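Local coordinates for broad specificity aminotransferase (Leishmania mexicana, PDB 4WB0) that catalyses pyridoxal-phosphate-dependent transamination with broad substrate specificity, working as a homodimer, at the interface of chains B and A. Numbering follows the deposited sequence. Chains: chain A, Broad specificity aminotransferase; chain B, Broad specificity aminotransferase.

Contact 1: the interface of chains B and A. Residues chain B 75-77, 296-297; chain A 113, 258-259, 264-265, 267.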
loop_
_atom_site.group_PDB
_atom_site.type_symbol
_atom_site.label_atom_id
_atom_site.label_comp_id
_atom_site.label_asym_id
_atom_site.label_seq_id
_atom_site.Cartn_x
_atom_site.Cartn_y
_atom_site.Cartn_z
ATOM N N TYR B 75 3.150 16.786 5.956
ATOM C CA TYR B 75 3.166 15.308 5.806
ATOM C C TYR B 75 2.148 14.629 6.647
ATOM O O TYR B 75 2.328 13.444 7.016
ATOM C CB TYR B 75 4.519 14.739 6.179
ATOM C CG TYR B 75 5.618 15.272 5.309
ATOM C CD1 TYR B 75 5.882 14.719 4.076
ATOM C CD2 TYR B 75 6.366 16.333 5.721
ATOM C CE1 TYR B 75 6.904 15.221 3.244
ATOM C CE2 TYR B 75 7.377 16.870 4.910
ATOM C CZ TYR B 75 7.650 16.305 3.683
ATOM O OH TYR B 75 8.677 16.826 2.899
ATOM N N GLU B 76 1.068 15.332 6.955
ATOM C CA GLU B 76 0.076 14.808 7.856
ATOM C C GLU B 76 -0.667 13.679 7.119
ATOM O O GLU B 76 -0.732 13.662 5.889
ATOM C CB GLU B 76 -0.887 15.914 8.327
ATOM C CG GLU B 76 -0.182 16.993 9.112
ATOM C CD GLU B 76 0.518 16.430 10.351
ATOM O OE1 GLU B 76 -0.144 15.734 11.151
ATOM O OE2 GLU B 76 1.715 16.738 10.562
ATOM N N TYR B 77 -1.155 12.720 7.869
ATOM C CA TYR B 77 -1.961 11.658 7.268
ATOM C C TYR B 77 -3.008 12.189 6.280
ATOM O O TYR B 77 -3.790 13.058 6.642
ATOM C CB TYR B 77 -2.750 10.902 8.318
ATOM C CG TYR B 77 -1.975 9.956 9.216
ATOM C CD1 TYR B 77 -1.225 8.894 8.694
ATOM C CD2 TYR B 77 -2.000 10.116 10.572
ATOM C CE1 TYR B 77 -0.534 8.035 9.547
ATOM C CE2 TYR B 77 -1.304 9.267 11.428
ATOM C CZ TYR B 77 -0.595 8.221 10.900
ATOM O OH TYR B 77 0.103 7.399 11.766
ATOM N N TYR B 296 -3.291 -0.822 5.248
ATOM C CA TYR B 296 -2.208 0.168 5.139
ATOM C C TYR B 296 -2.618 1.554 5.649
ATOM O O TYR B 296 -1.792 2.486 5.569
ATOM C CB TYR B 296 -1.639 0.284 3.693
ATOM C CG TYR B 296 -2.600 0.698 2.623
ATOM C CD1 TYR B 296 -2.815 2.025 2.357
ATOM C CD2 TYR B 296 -3.254 -0.244 1.839
ATOM C CE1 TYR B 296 -3.724 2.426 1.402
ATOM C CE2 TYR B 296 -4.202 0.136 0.869
ATOM C CZ TYR B 296 -4.415 1.478 0.641
ATOM O OH TYR B 296 -5.311 1.937 -0.309
ATOM N N THR B 297 -3.830 1.653 6.228
ATOM C CA THR B 297 -4.323 2.845 6.964
ATOM C C THR B 297 -4.558 4.049 6.054
ATOM O O THR B 297 -5.654 4.607 6.038
ATOM C CB THR B 297 -3.357 3.251 8.106
ATOM O OG1 THR B 297 -3.566 2.389 9.209
ATOM C CG2 THR B 297 -3.622 4.696 8.596
ATOM N N THR A 113 1.376 0.004 9.776
ATOM C CA THR A 113 0.089 -0.686 9.521
ATOM C C THR A 113 0.350 -1.792 8.515
ATOM O O THR A 113 -0.101 -2.911 8.662
ATOM C CB THR A 113 -0.965 0.219 8.968
ATOM O OG1 THR A 113 -1.241 1.270 9.880
ATOM C CG2 THR A 113 -2.278 -0.578 8.606
ATOM N N SER A 258 6.424 7.021 10.723
ATOM C CA SER A 258 5.427 8.060 10.698
ATOM C C SER A 258 5.640 9.097 11.795
ATOM O O SER A 258 5.571 10.296 11.509
ATOM C CB SER A 258 4.026 7.467 10.789
ATOM O OG SER A 258 3.757 6.757 9.585
ATOM N N LYS A 259 5.897 8.665 13.027
ATOM C CA LYS A 259 5.997 9.625 14.130
ATOM C C LYS A 259 7.431 10.115 14.299
ATOM O O LYS A 259 7.626 11.314 14.440
ATOM C CB LYS A 259 5.493 9.048 15.466
ATOM C CG LYS A 259 3.981 8.799 15.507
ATOM C CD LYS A 259 3.637 7.509 14.813
ATOM C CE LYS A 259 2.106 7.251 14.727
ATOM N NZ LYS A 259 1.865 5.842 14.224
ATOM N N TYR A 264 4.136 10.781 8.127
ATOM C CA TYR A 264 2.837 10.117 8.229
ATOM C C TYR A 264 2.294 9.786 6.838
ATOM O O TYR A 264 1.832 8.683 6.574
ATOM C CB TYR A 264 1.844 11.005 8.975
ATOM C CG TYR A 264 2.276 11.451 10.353
ATOM C CD1 TYR A 264 2.991 12.622 10.533
ATOM C CD2 TYR A 264 1.927 10.699 11.479
ATOM C CE1 TYR A 264 3.392 13.046 11.818
ATOM C CE2 TYR A 264 2.321 11.120 12.799
ATOM C CZ TYR A 264 3.063 12.296 12.947
ATOM O OH TYR A 264 3.479 12.713 14.236
ATOM N N SER A 265 2.371 10.780 5.966
ATOM C CA SER A 265 1.803 10.712 4.613
ATOM C C SER A 265 2.567 9.901 3.587
ATOM O O SER A 265 2.015 9.601 2.515
ATOM C CB SER A 265 1.641 12.134 4.060
ATOM O OG SER A 265 2.900 12.750 3.859
ATOM N N ARG A 267 4.280 6.905 4.239
ATOM C CA ARG A 267 4.117 5.475 4.505
ATOM C C ARG A 267 5.392 4.624 4.402
ATOM O O ARG A 267 5.456 3.714 3.596
ATOM C CB ARG A 267 3.084 4.876 3.541
ATOM C CG ARG A 267 1.935 5.808 3.167
ATOM C CD ARG A 267 1.054 6.245 4.370
ATOM N NE ARG A 267 0.539 5.147 5.170
ATOM C CZ ARG A 267 0.701 4.975 6.478
ATOM N NH1 ARG A 267 1.380 5.857 7.219
ATOM N NH2 ARG A 267 0.187 3.877 7.066
#
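Two loops of chain B, one carrying B:Tyr75 to B:Tyr77 and the other B:Tyr296 and B:Thr297, meet the loops of A:Ser258 to A:Arg267 and the first turn of helix 111-123 of chain A. The backbone N of A:Ser265 gives a hydrogen bond to B:Tyr75 O at 2.9 Å. Next to it the rings of B:Tyr77 and A:Tyr264 meet edge to face, their planes 67° apart. A:Tyr264 CB lies over the B:Tyr77 face, offset toward the rim, while A:Tyr264 CD2 comes within 3.5 Å of B:Tyr77 CE2; the B:Tyr77 hydroxyl in turn sits at the rim of the A:Tyr264 ring, in its plane. With CG anti to the carbonyl carbon (chi1 -73°), B:Tyr77 places that hydroxyl where A:Lys259 NZ gives it a weak hydrogen bond of 3.4 Å. A:Arg267, bent at chi2 and chi3, bridges the two loops. Its NH2 donates to B:Tyr296 O at 2.8 Å, approaching from above the carbonyl plane (37° out). Its NH1 is steadied by A:Tyr264 O of its own chain at 2.9 Å and also stands at the in-plane edge of B:Tyr77. The hydroxyls of B:Thr297 and A:Thr113 share a 2.7 Å hydrogen bond. In this family A:Lys259 is the Schiff-base lysine and A:Arg267 a cofactor-phosphate ligand, while B:Tyr77 matches the tyrosine lent by the neighbouring subunit, and the site therefore completes chain A's active centre with residues of chain B.

Contact 2: the interface of chains B and A. Residues chain B 11-12, 14-15; chain A 123, 126, 218-219, 250, 273, 275.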
loop_
_atom_site.group_PDB
_atom_site.type_symbol
_atom_site.label_atom_id
_atom_site.label_comp_id
_atom_site.label_asym_id
_atom_site.label_seq_id
_atom_site.Cartn_x
_atom_site.Cartn_y
_atom_site.Cartn_z
ATOM N N THR B 11 9.533 -21.960 18.592
ATOM C CA THR B 11 9.253 -21.146 17.408
ATOM C C THR B 11 10.216 -21.475 16.265
ATOM O O THR B 11 9.823 -21.467 15.106
ATOM C CB THR B 11 9.281 -19.614 17.698
ATOM O OG1 THR B 11 10.464 -19.207 18.398
ATOM C CG2 THR B 11 8.070 -19.215 18.509
ATOM N N THR B 12 11.465 -21.804 16.578
ATOM C CA THR B 12 12.419 -22.194 15.534
ATOM C C THR B 12 11.904 -23.369 14.700
ATOM O O THR B 12 11.998 -23.354 13.480
ATOM C CB THR B 12 13.776 -22.577 16.142
ATOM O OG1 THR B 12 14.258 -21.479 16.934
ATOM C CG2 THR B 12 14.788 -22.935 15.047
ATOM N N ARG B 14 8.765 -24.278 14.344
ATOM C CA ARG B 14 7.581 -23.801 13.617
ATOM C C ARG B 14 7.973 -23.115 12.322
ATOM O O ARG B 14 7.364 -23.353 11.272
ATOM C CB ARG B 14 6.771 -22.801 14.449
ATOM C CG ARG B 14 6.349 -23.274 15.817
ATOM C CD ARG B 14 4.903 -23.691 15.846
ATOM N NE ARG B 14 4.405 -23.792 17.218
ATOM C CZ ARG B 14 3.418 -24.595 17.600
ATOM N NH1 ARG B 14 2.822 -25.397 16.726
ATOM N NH2 ARG B 14 3.033 -24.603 18.868
ATOM N N TRP B 15 8.961 -22.222 12.402
ATOM C CA TRP B 15 9.410 -21.507 11.207
ATOM C C TRP B 15 10.070 -22.458 10.232
ATOM O O TRP B 15 9.898 -22.326 9.021
ATOM C CB TRP B 15 10.363 -20.374 11.561
ATOM C CG TRP B 15 9.637 -19.185 12.108
ATOM C CD1 TRP B 15 9.505 -18.855 13.417
ATOM C CD2 TRP B 15 8.908 -18.183 11.360
ATOM N NE1 TRP B 15 8.759 -17.698 13.549
ATOM C CE2 TRP B 15 8.380 -17.272 12.300
ATOM C CE3 TRP B 15 8.663 -17.965 9.991
ATOM C CZ2 TRP B 15 7.620 -16.166 11.929
ATOM C CZ3 TRP B 15 7.897 -16.850 9.615
ATOM C CH2 TRP B 15 7.388 -15.966 10.584
ATOM N N LEU A 123 2.251 -14.859 9.470
ATOM C CA LEU A 123 2.190 -15.796 10.586
ATOM C C LEU A 123 1.162 -16.918 10.374
ATOM O O LEU A 123 1.313 -17.961 10.984
ATOM C CB LEU A 123 1.896 -15.048 11.893
ATOM C CG LEU A 123 3.067 -14.222 12.460
ATOM C CD1 LEU A 123 2.653 -13.386 13.648
ATOM C CD2 LEU A 123 4.156 -15.173 12.882
ATOM N N VAL A 126 2.775 -20.115 9.329
ATOM C CA VAL A 126 3.576 -20.813 10.374
ATOM C C VAL A 126 2.696 -21.362 11.491
ATOM O O VAL A 126 3.003 -22.383 12.063
ATOM C CB VAL A 126 4.589 -19.838 10.988
ATOM C CG1 VAL A 126 5.468 -20.532 11.976
ATOM C CG2 VAL A 126 5.407 -19.207 9.906
ATOM N N HIS A 218 6.013 -19.049 22.923
ATOM C CA HIS A 218 5.182 -18.088 22.241
ATOM C C HIS A 218 5.958 -17.385 21.127
ATOM O O HIS A 218 7.169 -17.145 21.229
ATOM C CB HIS A 218 4.644 -17.037 23.214
ATOM C CG HIS A 218 3.676 -17.573 24.221
ATOM N ND1 HIS A 218 2.686 -18.480 23.902
ATOM C CD2 HIS A 218 3.548 -17.330 25.545
ATOM C CE1 HIS A 218 2.000 -18.780 24.990
ATOM N NE2 HIS A 218 2.494 -18.083 25.999
ATOM N N GLN A 219 5.238 -17.031 20.072
ATOM C CA GLN A 219 5.790 -16.134 19.050
ATOM C C GLN A 219 5.556 -14.684 19.443
ATOM O O GLN A 219 4.415 -14.268 19.751
ATOM C CB GLN A 219 5.159 -16.408 17.695
ATOM C CG GLN A 219 5.491 -15.353 16.597
ATOM C CD GLN A 219 6.884 -15.546 16.075
ATOM O OE1 GLN A 219 7.270 -16.661 15.709
ATOM N NE2 GLN A 219 7.671 -14.480 16.081
ATOM N N GLU A 250 12.862 -15.339 18.431
ATOM C CA GLU A 250 12.696 -15.035 17.004
ATOM C C GLU A 250 11.677 -13.914 16.799
ATOM O O GLU A 250 10.487 -14.160 16.562
ATOM C CB GLU A 250 12.287 -16.291 16.242
ATOM C CG GLU A 250 13.433 -17.263 16.125
ATOM C CD GLU A 250 12.992 -18.667 15.791
ATOM O OE1 GLU A 250 11.892 -19.086 16.239
ATOM O OE2 GLU A 250 13.767 -19.349 15.081
ATOM N N LEU A 273 12.128 -10.292 10.646
ATOM C CA LEU A 273 12.100 -11.492 11.427
ATOM C C LEU A 273 13.526 -11.936 11.710
ATOM O O LEU A 273 14.334 -12.071 10.777
ATOM C CB LEU A 273 11.384 -12.636 10.680
ATOM C CG LEU A 273 11.444 -13.983 11.358
ATOM C CD1 LEU A 273 10.554 -13.903 12.622
ATOM C CD2 LEU A 273 11.003 -15.065 10.399
ATOM N N LEU A 275 15.824 -14.803 12.418
ATOM C CA LEU A 275 15.747 -16.238 12.135
ATOM C C LEU A 275 17.101 -16.783 11.701
ATOM O O LEU A 275 17.633 -16.323 10.695
ATOM C CB LEU A 275 14.732 -16.493 11.032
ATOM C CG LEU A 275 14.435 -17.940 10.692
ATOM C CD1 LEU A 275 13.847 -18.663 11.917
ATOM C CD2 LEU A 275 13.499 -18.019 9.452
HETATM O O HOH W 1 10.866 -17.185 19.913
HETATM O O HOH W 2 4.783 -24.295 11.171
#
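An N-terminal segment docks on the body of the partner subunit here: B:Thr11, B:Thr12 and B:Trp15 of helix 11-16 engage A:Glu250, A:Gln219 and an apolar slot, tying the homodimer together well away from its central loops. The B:Trp15 indole is sandwiched. A:Val126 CG2 lies over one face of its six-membered ring, 3.4 Å from CZ3, and A:Leu273 CD2 covers the opposite face, 3.7 Å from the same atom. On the A:Val126 side, beyond the ring edge and raised from its plane, A:Leu123 CD2 touches CZ2. Rotation of the indole is fixed by its NE1, which donates to A:Gln219 OE1 at 2.8 Å, the ring and amide planes standing 86° apart. That amide is positioned in turn by its NE2, bonded to A:Glu250 O at 2.9 Å. The A:Glu250 carboxylate takes one hydroxyl on each oxygen. B:Thr11 OG1, lying between its backbone N and carbonyl carbon (chi1 50°), meets OE1 at 2.6 Å on the anti side. B:Thr12 OG1 reaches OE2 at 2.9 Å from above the carboxylate plane (59° out). Water 2 links the backbones, 2.7 Å from B:Arg14 O and 2.8 Å from A:Val126 O.

Contact 3: the interface of chains B and A. Residues chain B 27, 110, 113-114, 143, 267; chain A 77, 293, 296-298.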
loop_
_atom_site.group_PDB
_atom_site.type_symbol
_atom_site.label_atom_id
_atom_site.label_comp_id
_atom_site.label_asym_id
_atom_site.label_seq_id
_atom_site.Cartn_x
_atom_site.Cartn_y
_atom_site.Cartn_z
ATOM N N PHE B 27 9.175 -10.588 -13.059
ATOM C CA PHE B 27 10.137 -9.799 -12.291
ATOM C C PHE B 27 11.495 -10.495 -12.184
ATOM O O PHE B 27 12.537 -9.836 -12.040
ATOM C CB PHE B 27 9.591 -9.496 -10.888
ATOM C CG PHE B 27 8.771 -8.241 -10.807
ATOM C CD1 PHE B 27 9.072 -7.130 -11.591
ATOM C CD2 PHE B 27 7.698 -8.175 -9.946
ATOM C CE1 PHE B 27 8.308 -5.974 -11.513
ATOM C CE2 PHE B 27 6.930 -7.025 -9.859
ATOM C CZ PHE B 27 7.239 -5.918 -10.647
ATOM N N LEU B 110 -2.967 2.083 -4.242
ATOM C CA LEU B 110 -1.583 1.813 -4.553
ATOM C C LEU B 110 -1.458 1.391 -5.999
ATOM O O LEU B 110 -1.184 0.222 -6.313
ATOM C CB LEU B 110 -0.992 0.725 -3.630
ATOM C CG LEU B 110 -0.466 1.199 -2.275
ATOM C CD1 LEU B 110 0.685 2.159 -2.490
ATOM C CD2 LEU B 110 -1.402 1.986 -1.454
ATOM N N THR B 113 -2.401 -2.177 -9.376
ATOM C CA THR B 113 -2.396 -3.413 -8.593
ATOM C C THR B 113 -3.245 -3.242 -7.341
ATOM O O THR B 113 -4.098 -4.062 -7.022
ATOM C CB THR B 113 -1.002 -3.816 -8.185
ATOM O OG1 THR B 113 -0.187 -4.047 -9.336
ATOM C CG2 THR B 113 -1.018 -5.135 -7.346
ATOM N N GLY B 114 -2.997 -2.163 -6.623
ATOM C CA GLY B 114 -3.766 -1.827 -5.441
ATOM C C GLY B 114 -5.254 -1.664 -5.704
ATOM O O GLY B 114 -6.066 -2.149 -4.907
ATOM N N ASN B 143 -0.618 -11.784 -13.431
ATOM C CA ASN B 143 -0.788 -11.311 -12.062
ATOM C C ASN B 143 -2.235 -11.077 -11.775
ATOM O O ASN B 143 -2.642 -11.114 -10.611
ATOM C CB ASN B 143 0.030 -10.024 -11.790
ATOM C CG ASN B 143 0.304 -9.778 -10.260
ATOM O OD1 ASN B 143 0.365 -10.721 -9.458
ATOM N ND2 ASN B 143 0.484 -8.503 -9.878
ATOM N N ARG B 267 3.426 4.766 -7.025
ATOM C CA ARG B 267 2.235 3.954 -6.758
ATOM C C ARG B 267 0.921 4.773 -6.678
ATOM O O ARG B 267 0.207 4.733 -5.700
ATOM C CB ARG B 267 2.452 3.145 -5.449
ATOM C CG ARG B 267 3.843 2.529 -5.265
ATOM C CD ARG B 267 4.361 1.584 -6.355
ATOM N NE ARG B 267 3.502 0.443 -6.580
ATOM C CZ ARG B 267 2.946 0.148 -7.751
ATOM N NH1 ARG B 267 3.183 0.900 -8.835
ATOM N NH2 ARG B 267 2.166 -0.921 -7.857
ATOM N N TYR A 77 10.306 1.080 -11.096
ATOM C CA TYR A 77 9.831 0.270 -9.989
ATOM C C TYR A 77 10.921 -0.104 -9.032
ATOM O O TYR A 77 11.962 -0.583 -9.452
ATOM C CB TYR A 77 9.212 -1.061 -10.451
ATOM C CG TYR A 77 7.860 -0.975 -11.162
ATOM C CD1 TYR A 77 6.691 -0.577 -10.489
ATOM C CD2 TYR A 77 7.745 -1.384 -12.489
ATOM C CE1 TYR A 77 5.450 -0.535 -11.181
ATOM C CE2 TYR A 77 6.528 -1.353 -13.174
ATOM C CZ TYR A 77 5.394 -0.933 -12.536
ATOM O OH TYR A 77 4.209 -0.928 -13.271
ATOM N N ARG A 293 3.002 -8.910 -3.558
ATOM C CA ARG A 293 2.828 -8.854 -5.010
ATOM C C ARG A 293 1.322 -8.857 -5.372
ATOM O O ARG A 293 0.852 -8.205 -6.310
ATOM C CB ARG A 293 3.552 -10.053 -5.676
ATOM C CG ARG A 293 3.445 -10.231 -7.217
ATOM C CD ARG A 293 3.914 -8.998 -7.986
ATOM N NE ARG A 293 4.282 -9.310 -9.374
ATOM C CZ ARG A 293 3.952 -8.588 -10.457
ATOM N NH1 ARG A 293 3.212 -7.483 -10.371
ATOM N NH2 ARG A 293 4.361 -8.985 -11.655
ATOM N N TYR A 296 -0.073 -5.049 -3.803
ATOM C CA TYR A 296 0.290 -3.733 -4.376
ATOM C C TYR A 296 1.541 -3.733 -5.247
ATOM O O TYR A 296 2.032 -2.681 -5.621
ATOM C CB TYR A 296 0.419 -2.651 -3.260
ATOM C CG TYR A 296 1.439 -2.947 -2.187
ATOM C CD1 TYR A 296 2.775 -2.633 -2.358
ATOM C CD2 TYR A 296 1.072 -3.624 -1.010
ATOM C CE1 TYR A 296 3.719 -2.933 -1.380
ATOM C CE2 TYR A 296 2.040 -3.924 -0.013
ATOM C CZ TYR A 296 3.349 -3.561 -0.210
ATOM O OH TYR A 296 4.356 -3.857 0.733
ATOM N N THR A 297 2.073 -4.921 -5.505
ATOM C CA THR A 297 3.233 -5.218 -6.370
ATOM C C THR A 297 4.582 -4.760 -5.801
ATOM O O THR A 297 5.465 -5.582 -5.566
ATOM C CB THR A 297 3.076 -4.605 -7.814
ATOM O OG1 THR A 297 2.105 -5.318 -8.574
ATOM C CG2 THR A 297 4.360 -4.774 -8.577
ATOM N N CYS A 298 4.750 -3.478 -5.543
ATOM C CA CYS A 298 5.963 -3.007 -4.849
ATOM C C CYS A 298 5.668 -1.681 -4.160
ATOM O O CYS A 298 4.675 -1.023 -4.478
ATOM C CB CYS A 298 7.090 -2.862 -5.853
ATOM S SG CYS A 298 6.487 -1.817 -7.298
#
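B:Arg267 curls round to the backbone of A:Tyr296 and A:Cys298 and carries much of the polar contact. From CB the chain leaves with CG anti to the carbonyl carbon (chi1 -41°) and folds at chi2 and chi3. CG comes within 3.7 Å of A:Cys298 O, and CD passes the same oxygen on the way to NE, which donates to it at 2.8 Å. At the tip NH2 gives A:Tyr296 O a straighter bond (169° at H) of 2.8 Å, with that oxygen close to the guanidinium plane. NH1 points to the in-plane edge of the A:Tyr77 ring, 3.6 Å from CE1, the two planes turned 71° apart. The sulfur of A:Cys298, a residue S-hydroxylated in this crystal, lies over one guanidinium face. Two carbonyls and a ring edge thus fix the orientation of the group. Alongside, B:Thr113 OG1 shares a hydrogen bond with A:Thr297 OG1 at 2.7 Å, while B:Leu110 CB packs against A:Tyr296 CB at 3.7 Å. A:Arg293 lies between B:Phe27 CE2 and the B:Asn143 amide, but all three are poorly ordered. In the fold, the loop after helix 278-293 of chain A rests where strand 104-110 of chain B runs into helix 111-123.

Contact 4: the interface of chains B and A. Residues chain B 184, 217-218; chain A 9-11, 14.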
loop_
_atom_site.group_PDB
_atom_site.type_symbol
_atom_site.label_atom_id
_atom_site.label_comp_id
_atom_site.label_asym_id
_atom_site.label_seq_id
_atom_site.Cartn_x
_atom_site.Cartn_y
_atom_site.Cartn_z
ATOM N N GLY B 184 -24.933 -12.587 -13.865
ATOM C CA GLY B 184 -24.501 -11.974 -12.645
ATOM C C GLY B 184 -23.102 -12.413 -12.260
ATOM O O GLY B 184 -22.758 -12.444 -11.074
ATOM N N HIS B 217 -26.843 -9.228 -16.772
ATOM C CA HIS B 217 -26.680 -8.661 -15.424
ATOM C C HIS B 217 -25.284 -8.894 -14.883
ATOM O O HIS B 217 -25.085 -8.961 -13.655
ATOM C CB HIS B 217 -27.673 -9.226 -14.437
ATOM C CG HIS B 217 -29.075 -9.317 -14.947
ATOM N ND1 HIS B 217 -29.805 -8.213 -15.316
ATOM C CD2 HIS B 217 -29.895 -10.387 -15.093
ATOM C CE1 HIS B 217 -31.007 -8.600 -15.716
ATOM N NE2 HIS B 217 -31.084 -9.915 -15.602
ATOM N N HIS B 218 -24.282 -8.892 -15.773
ATOM C CA HIS B 218 -22.906 -9.067 -15.343
ATOM C C HIS B 218 -22.334 -7.801 -14.687
ATOM O O HIS B 218 -22.733 -6.645 -15.004
ATOM C CB HIS B 218 -21.982 -9.443 -16.510
ATOM C CG HIS B 218 -22.205 -10.834 -17.045
ATOM N ND1 HIS B 218 -22.564 -11.892 -16.245
ATOM C CD2 HIS B 218 -22.089 -11.330 -18.305
ATOM C CE1 HIS B 218 -22.699 -12.976 -17.000
ATOM N NE2 HIS B 218 -22.412 -12.663 -18.246
ATOM N N MET A 9 -31.104 -9.386 -8.551
ATOM C CA MET A 9 -30.877 -9.880 -9.892
ATOM C C MET A 9 -29.931 -8.958 -10.671
ATOM O O MET A 9 -28.901 -9.408 -11.174
ATOM C CB MET A 9 -32.191 -10.009 -10.638
ATOM C CG MET A 9 -32.050 -10.783 -11.885
ATOM S SD MET A 9 -33.659 -11.244 -12.564
ATOM C CE MET A 9 -34.233 -12.558 -11.488
ATOM N N THR A 10 -30.303 -7.689 -10.790
ATOM C CA THR A 10 -29.444 -6.729 -11.495
ATOM C C THR A 10 -28.276 -6.280 -10.622
ATOM O O THR A 10 -28.291 -6.471 -9.427
ATOM C CB THR A 10 -30.238 -5.508 -11.924
ATOM O OG1 THR A 10 -30.729 -4.845 -10.751
ATOM C CG2 THR A 10 -31.468 -5.937 -12.805
ATOM N N THR A 11 -27.256 -5.659 -11.209
ATOM C CA THR A 11 -26.100 -5.274 -10.388
ATOM C C THR A 11 -26.549 -4.234 -9.378
ATOM O O THR A 11 -26.112 -4.241 -8.232
ATOM C CB THR A 11 -24.928 -4.712 -11.214
ATOM O OG1 THR A 11 -25.383 -3.689 -12.091
ATOM C CG2 THR A 11 -24.289 -5.815 -12.025
ATOM N N ARG A 14 -27.836 -5.894 -6.403
ATOM C CA ARG A 14 -26.731 -6.454 -5.577
ATOM C C ARG A 14 -25.988 -5.387 -4.786
ATOM O O ARG A 14 -25.777 -5.549 -3.598
ATOM C CB ARG A 14 -25.725 -7.240 -6.434
ATOM C CG ARG A 14 -26.353 -8.525 -7.056
ATOM C CD ARG A 14 -25.339 -9.328 -7.834
ATOM N NE ARG A 14 -25.912 -10.324 -8.726
ATOM C CZ ARG A 14 -26.544 -11.421 -8.325
ATOM N NH1 ARG A 14 -26.699 -11.683 -7.022
ATOM N NH2 ARG A 14 -27.033 -12.253 -9.233
HETATM O O HOH W 3 -26.116 -8.899 -11.206
#
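Water 3 is gripped by three groups from the two chains, among them B:His217 O at 2.7 Å and A:Met9 O at 2.8 Å. The third is the guanidinium NE of A:Arg14, which donates to it at 2.9 Å (146° at H). Two backbone carbonyls and a side-chain N-H therefore share one solvent molecule, and this bridge supplies the polar link, since the protein polar atoms of the two sides lie too far apart to bond directly. Around it the contact is made by van der Waals packing on B:His217, which hides 83 Å² against the partner. Its backbone takes a left-handed conformation, and its CG is anti to the carbonyl carbon (chi1 -45°), which carries the imidazole along the A:Met9-A:Thr10 backbone. B:His217 CB sits 3.5 Å from A:Met9 O. Farther out, A:Met9 CG touches the CD2 and NE2 end of the imidazole, 3.9 Å from CD2. The methyl CG2 of A:Thr10 meets the ND1 and CE1 side instead, at 3.8 Å from ND1. A:Thr11 turns its own methyl CG2 toward B:His218 O at 3.5 Å. B:Gly184, without a side chain, lies beside the A:Arg14 guanidinium. In the fold, the N-terminal segment of chain A and the start of its helix 11-16 lie over the turn of chain B that joins helix 203-215 to strand 219-224.

Contacts 1 and 3 are counterparts across the dimer's central interface, their C-alpha centres about 19 Å apart: each uses Thr113 and Arg267 of one chain with Tyr77, Tyr296 and Thr297 of the other. Each active centre is thus built partly from the partner subunit, suggesting that activity needs the dimer. Contacts 2 and 4, about 45 Å apart, are related, since both set the Thr11 methyl against His218 O of the other subunit, with Arg14 in each. The N-terminal segments are thus exchanged both ways, contact 2 about 28 Å from contact 1 and contact 4 about 30 Å from contact 3, which should reinforce the homodimer.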